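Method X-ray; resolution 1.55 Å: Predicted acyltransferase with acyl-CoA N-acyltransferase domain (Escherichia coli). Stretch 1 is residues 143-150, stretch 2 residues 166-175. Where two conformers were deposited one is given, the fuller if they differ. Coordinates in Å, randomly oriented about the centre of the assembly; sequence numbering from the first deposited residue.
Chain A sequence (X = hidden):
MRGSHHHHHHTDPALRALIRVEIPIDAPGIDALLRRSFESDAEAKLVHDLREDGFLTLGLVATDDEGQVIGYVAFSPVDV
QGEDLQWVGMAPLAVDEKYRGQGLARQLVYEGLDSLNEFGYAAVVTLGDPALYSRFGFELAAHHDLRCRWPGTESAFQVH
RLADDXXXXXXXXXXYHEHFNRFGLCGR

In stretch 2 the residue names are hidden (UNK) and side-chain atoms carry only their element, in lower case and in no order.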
# COMPACT_ATOMS: atom_id res chain seq x y z
N HIS A 143 15.57 7.56 -9.68
CA HIS A 143 16.99 7.35 -9.41
C HIS A 143 17.47 5.96 -9.74
O HIS A 143 18.68 5.71 -9.81
CB HIS A 143 17.32 7.68 -7.97
CG HIS A 143 17.14 9.12 -7.64
ND1 HIS A 143 17.25 9.60 -6.35
CD2 HIS A 143 16.76 10.16 -8.41
CE1 HIS A 143 17.02 10.90 -6.36
NE2 HIS A 143 16.74 11.27 -7.59
N HIS A 144 16.53 5.05 -9.94
CA HIS A 144 16.82 3.67 -10.32
C HIS A 144 16.31 3.40 -11.72
O HIS A 144 16.20 2.24 -12.13
CB HIS A 144 16.14 2.71 -9.35
CG HIS A 144 16.65 2.79 -7.95
ND1 HIS A 144 17.67 1.99 -7.48
CD2 HIS A 144 16.28 3.57 -6.91
CE1 HIS A 144 17.88 2.25 -6.20
NE2 HIS A 144 17.06 3.22 -5.84
N ASP A 145 16.00 4.45 -12.48
CA ASP A 145 15.49 4.29 -13.86
C ASP A 145 14.22 3.44 -13.94
O ASP A 145 14.08 2.59 -14.81
CB ASP A 145 16.58 3.77 -14.82
CG ASP A 145 17.58 4.86 -15.21
OD1 ASP A 145 17.48 5.99 -14.67
OD2 ASP A 145 18.50 4.59 -16.04
N LEU A 146 13.31 3.70 -12.99
CA LEU A 146 11.99 3.08 -12.95
C LEU A 146 10.93 4.17 -13.03
O LEU A 146 11.06 5.23 -12.40
CB LEU A 146 11.84 2.29 -11.68
CG LEU A 146 12.72 1.05 -11.57
CD1 LEU A 146 12.81 0.61 -10.12
CD2 LEU A 146 12.17 -0.07 -12.46
N ARG A 147 9.88 3.94 -13.83
CA ARG A 147 8.82 4.91 -13.99
C ARG A 147 7.50 4.17 -14.07
O ARG A 147 7.46 2.97 -14.32
CB ARG A 147 9.00 5.71 -15.27
CG ARG A 147 8.90 4.87 -16.54
CD ARG A 147 9.26 5.66 -17.80
NE ARG A 147 9.03 4.88 -19.01
CZ ARG A 147 7.85 4.76 -19.62
NH1 ARG A 147 6.79 5.41 -19.17
NH2 ARG A 147 7.74 4.02 -20.71
N CYS A 148 6.41 4.89 -13.79
CA CYS A 148 5.06 4.38 -13.96
C CYS A 148 4.50 5.03 -15.22
O CYS A 148 5.18 5.81 -15.86
CB CYS A 148 4.17 4.64 -12.75
SG CYS A 148 3.75 6.36 -12.44
N ARG A 149 3.27 4.70 -15.60
CA ARG A 149 2.74 5.16 -16.90
C ARG A 149 2.10 6.52 -16.91
O ARG A 149 1.78 7.03 -17.99
CB ARG A 149 1.70 4.15 -17.43
CG ARG A 149 0.40 4.10 -16.66
CD ARG A 149 -0.69 3.33 -17.42
NE ARG A 149 -1.29 4.17 -18.45
CZ ARG A 149 -2.23 3.78 -19.29
NH1 ARG A 149 -2.69 2.54 -19.26
NH2 ARG A 149 -2.71 4.64 -20.19
N TRP A 150 1.93 7.14 -15.75
CA TRP A 150 1.15 8.37 -15.64
C TRP A 150 1.98 9.60 -15.65
O TRP A 150 3.12 9.57 -15.19
CB TRP A 150 0.27 8.34 -14.39
CG TRP A 150 -0.64 7.15 -14.42
CD1 TRP A 150 -1.67 6.95 -15.26
CD2 TRP A 150 -0.59 6.02 -13.56
NE1 TRP A 150 -2.27 5.74 -15.00
CE2 TRP A 150 -1.63 5.16 -13.95
CE3 TRP A 150 0.25 5.64 -12.53
CZ2 TRP A 150 -1.86 3.94 -13.31
CZ3 TRP A 150 0.01 4.43 -11.90
CH2 TRP A 150 -1.03 3.59 -12.32
N UNK A 166 17.72 -6.28 -5.24
CA UNK A 166 16.48 -6.45 -6.01
C UNK A 166 16.29 -5.50 -7.18
O UNK A 166 15.63 -5.87 -8.16
c UNK A 166 15.28 -6.36 -5.10
N UNK A 167 16.82 -4.29 -7.08
CA UNK A 167 16.65 -3.29 -8.11
C UNK A 167 17.76 -3.31 -9.16
O UNK A 167 17.57 -2.76 -10.24
c UNK A 167 16.59 -1.91 -7.47
c UNK A 167 14.21 -2.31 -6.59
c UNK A 167 15.54 -0.38 -5.79
c UNK A 167 15.61 -1.82 -6.27
N UNK A 168 18.88 -3.99 -8.88
CA UNK A 168 20.03 -3.96 -9.80
C UNK A 168 19.72 -4.63 -11.12
O UNK A 168 19.34 -5.80 -11.15
c UNK A 168 21.27 -4.56 -9.14
c UNK A 168 21.71 -3.75 -7.92
n UNK A 168 22.32 -4.42 -6.94
o UNK A 168 21.52 -2.54 -7.87
N UNK A 169 19.85 -3.86 -12.19
CA UNK A 169 19.57 -4.34 -13.53
C UNK A 169 18.10 -4.36 -13.91
O UNK A 169 17.74 -4.91 -14.95
N UNK A 170 17.24 -3.81 -13.06
CA UNK A 170 15.81 -3.80 -13.32
C UNK A 170 15.42 -2.35 -13.56
O UNK A 170 15.51 -1.54 -12.64
c UNK A 170 14.98 -4.35 -12.15
c UNK A 170 13.50 -4.28 -12.50
c UNK A 170 15.39 -5.78 -11.77
N UNK A 171 15.01 -2.04 -14.79
CA UNK A 171 14.69 -0.67 -15.19
C UNK A 171 13.49 -0.66 -16.11
O UNK A 171 13.07 -1.71 -16.64
c UNK A 171 15.87 -0.02 -15.96
o UNK A 171 16.10 -0.75 -17.18
c UNK A 171 17.10 -0.00 -15.14
N UNK A 172 12.92 0.53 -16.29
CA UNK A 172 11.86 0.73 -17.25
C UNK A 172 10.48 0.98 -16.67
O UNK A 172 10.35 1.45 -15.54
N UNK A 173 9.47 0.64 -17.45
CA UNK A 173 8.10 0.89 -17.10
C UNK A 173 7.53 -0.17 -16.17
O UNK A 173 7.49 -1.37 -16.50
c UNK A 173 5.73 1.10 -18.11
c UNK A 173 7.23 0.98 -18.36
c UNK A 173 5.05 0.99 -19.45
c UNK A 173 5.36 2.40 -17.42
N UNK A 174 7.07 0.30 -15.01
CA UNK A 174 6.42 -0.53 -14.03
C UNK A 174 4.94 -0.35 -14.28
O UNK A 174 4.41 0.75 -14.14
c UNK A 174 8.29 -0.11 -12.38
c UNK A 174 6.01 -0.91 -11.58
c UNK A 174 6.78 -0.08 -12.59
N UNK A 175 4.25 -1.44 -14.63
CA UNK A 175 2.84 -1.40 -14.94
C UNK A 175 1.96 -1.97 -13.84
O UNK A 175 2.17 -3.10 -13.38
c UNK A 175 2.91 -1.39 -17.50
o UNK A 175 1.44 -0.99 -19.27
c UNK A 175 1.71 -0.71 -18.11
c UNK A 175 2.58 -2.17 -16.23
o UNK A 175 1.04 0.10 -17.45
O HOH W 1 17.36 -0.06 -11.33
O HOH W 2 18.95 0.16 -9.10
O HOH W 3 2.27 2.40 -14.29

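Position 166 carries a single side-chain carbon, which lies beyond the reach of stretch 1; a lone CB identifies Ala166. Position 167 has four carbons forked at the second, the pattern of leucine, and one terminal methyl sits over a face of the His144 imidazole. In Leu167 that methyl is CD1, 3.5 Å from His144 CE1 and 3.7 Å from the ring centroid, a CH-pi contact.

At 168 there are two carbons, the second bearing one oxygen and one nitrogen. This carboxamide makes no contact with stretch 1, and its length marks Asn168. Position 169 has no side-chain atom and a phi of 81°, which favours glycine: Gly169 occupies the third place of a type II turn. The turn closes where the backbone N of position 170 donates to Leu167 O at 3.0 Å. The side chain at 170 is one carbon carrying two others, hence Val170; its CG1 lies 4.4 Å from Leu146 CD2.

Position 171 has a carbon bearing one oxygen and one carbon, the branched hydroxyl side chain of Thr171. Its methyl CG2 approaches Asp145 CB at 3.8 Å. Position 172 again lacks side-chain atoms, and with phi/psi of 109/-154 a CB would be jammed against the preceding carbonyl oxygen, so the residue is Gly172.

Four carbons forked at the second return at 173, with a methyl over one face of the Arg147 guanidinium. This is Leu173, whose CD1 is 3.8 Å from Arg147 NH1 and 3.5 Å from Cys148 C. At 174, one carbon carries two more; Val174 packs its CG2 3.9 Å from Leu146 CD2. The three carbons at 175, the last holding two oxygens, define Glu175, whose OE1 comes within 3.7 Å of Arg149 CD.

The contact is built on a short parallel pairing in which Leu146 faces Gly172 and Arg147 faces Leu173. Gly172 N donates to Asp145 O (2.8 Å), Arg147 N to Gly172 O (3.1 Å), and Val174 N to Arg147 O (2.8 Å), so Arg147 reaches the partner strand through both its N and its O. Beyond this ladder, water takes over: one molecule donates to Val174 O (2.7 Å) and accepts from Arg149 N (2.8 Å), while another bridges His144 O and Val170 O, each at 2.7 Å. Apolar packing of Leu146 and the methyls laid over His144 and Arg147 complete an interface burying 620 Å².

Stretch 2 166-175: ALNGVTGLVE
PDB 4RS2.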